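Transcription activator HlyU (Vibrio vulnificus, PDB 3JTH) probably binds DNA as a dimeric winged-helix regulator of the ArsR family and activates transcription of virulence genes such as rtxA. Local coordinates at residues 85-88 against 89-92. Sequence-based numbering, arbitrary orientation.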
loop_
_atom_site.group_PDB
_atom_site.type_symbol
_atom_site.label_atom_id
_atom_site.label_comp_id
_atom_site.label_asym_id
_atom_site.label_seq_id
_atom_site.Cartn_x
_atom_site.Cartn_y
_atom_site.Cartn_z
ATOM N N LYS A 85 -2.203 -9.198 6.425
ATOM C CA LYS A 85 -2.183 -9.200 7.884
ATOM C C LYS A 85 -1.043 -8.330 8.409
ATOM O O LYS A 85 -1.238 -7.539 9.333
ATOM C CB LYS A 85 -2.033 -10.625 8.438
ATOM C CG LYS A 85 -3.301 -11.481 8.385
ATOM C CD LYS A 85 -3.032 -12.904 8.891
ATOM C CE LYS A 85 -4.294 -13.764 8.863
ATOM N NZ LYS A 85 -4.005 -15.183 9.226
ATOM N N ALA A 86 0.142 -8.480 7.823
ATOM C CA ALA A 86 1.312 -7.708 8.231
ATOM C C ALA A 86 1.178 -6.216 7.894
ATOM O O ALA A 86 1.459 -5.354 8.729
ATOM C CB ALA A 86 2.560 -8.288 7.575
HETATM N N MSE A 87 0.759 -5.907 6.672
HETATM C CA MSE A 87 0.578 -4.514 6.270
HETATM C C MSE A 87 -0.496 -3.880 7.148
HETATM O O MSE A 87 -0.371 -2.727 7.561
HETATM C CB MSE A 87 0.157 -4.418 4.800
HETATM C CG MSE A 87 1.309 -4.480 3.802
HETATM SE SE MSE A 87 2.548 -2.977 3.922
HETATM C CE MSE A 87 1.342 -1.616 4.583
ATOM N N ILE A 88 -1.545 -4.640 7.440
ATOM C CA ILE A 88 -2.611 -4.125 8.282
ATOM C C ILE A 88 -2.077 -3.889 9.689
ATOM O O ILE A 88 -2.360 -2.860 10.296
ATOM C CB ILE A 88 -3.833 -5.087 8.311
ATOM C CG1 ILE A 88 -4.603 -4.979 6.987
ATOM C CG2 ILE A 88 -4.774 -4.737 9.453
ATOM C CD1 ILE A 88 -5.124 -3.557 6.667
ATOM N N LYS A 89 -1.295 -4.835 10.202
ATOM C CA LYS A 89 -0.723 -4.687 11.536
ATOM C C LYS A 89 0.118 -3.407 11.594
ATOM O O LYS A 89 0.066 -2.671 12.573
ATOM C CB LYS A 89 0.137 -5.917 11.879
ATOM C CG LYS A 89 0.652 -5.985 13.313
ATOM C CD LYS A 89 1.174 -7.391 13.641
ATOM C CE LYS A 89 1.628 -7.534 15.098
ATOM N NZ LYS A 89 3.039 -7.108 15.342
ATOM N N LEU A 90 0.893 -3.145 10.545
ATOM C CA LEU A 90 1.734 -1.956 10.505
ATOM C C LEU A 90 0.903 -0.681 10.379
ATOM O O LEU A 90 1.196 0.331 11.021
ATOM C CB LEU A 90 2.714 -2.036 9.334
ATOM C CG LEU A 90 3.510 -0.754 9.067
ATOM C CD1 LEU A 90 4.469 -0.517 10.219
ATOM C CD2 LEU A 90 4.272 -0.870 7.747
ATOM N N LEU A 91 -0.124 -0.718 9.538
ATOM C CA LEU A 91 -0.989 0.446 9.370
ATOM C C LEU A 91 -1.626 0.781 10.731
ATOM O O LEU A 91 -1.816 1.948 11.073
ATOM C CB LEU A 91 -2.067 0.147 8.325
ATOM C CG LEU A 91 -2.053 0.904 6.983
ATOM C CD1 LEU A 91 -0.644 1.331 6.582
ATOM C CD2 LEU A 91 -2.670 0.009 5.910
ATOM N N HIS A 92 -1.938 -0.251 11.507
ATOM C CA HIS A 92 -2.525 -0.056 12.827
ATOM C C HIS A 92 -1.552 0.645 13.771
ATOM O O HIS A 92 -1.958 1.506 14.549
ATOM C CB HIS A 92 -2.951 -1.402 13.426
ATOM C CG HIS A 92 -4.420 -1.664 13.330
ATOM N ND1 HIS A 92 -5.313 -1.260 14.302
ATOM C CD2 HIS A 92 -5.164 -2.244 12.358
ATOM C CE1 HIS A 92 -6.537 -1.578 13.930
ATOM N NE2 HIS A 92 -6.476 -2.176 12.752
#
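K85 to I88 pass straight into K89 to H92 as two successive turns of one α-helix, tied by four i to i+4 backbone hydrogen bonds, from K89 N to K85 O (2.8 Å) through to H92 N to I88 O (2.9 Å). M87, a selenomethionine, sends its end along the helix towards the next turn. Its CG lies beside the backbone N (chi1 -83°), and further bends at chi2 and chi3 bring CE to 4.1 Å from L91 CD1, with the two side chains crossing at a slant. L90 CD2 comes to 4.4 Å from that same M87 CE, so one methyl serves both leucines, loosely.

On the neighbouring face I88 meets two residues of the following turn. Its CG2, set anti to the backbone N, approaches the H92 ring at CD2 (3.8 Å), while I88 CD1 reaches L91 CD2 at 4.4 Å. The carbonyl oxygen I88 O also lies in the plane of the imidazole, at its edge, 3.5 Å from H92 CD2. The next ring atom is anchored: H92 NE2 hydrogen-bonds to C30 O, and the ring stacks on H33.

I88 and L91 pack against helices 2-20 and 23-31, and M87 also touches L16 and M20 of the former. M87 and L90 each meet their own counterparts in the second subunit, and L91 touches M87 of that subunit. Helix 82-94 thus joins the subunit core to the dimer interface, as the C-terminal helix does in ArsR-type winged-helix dimers.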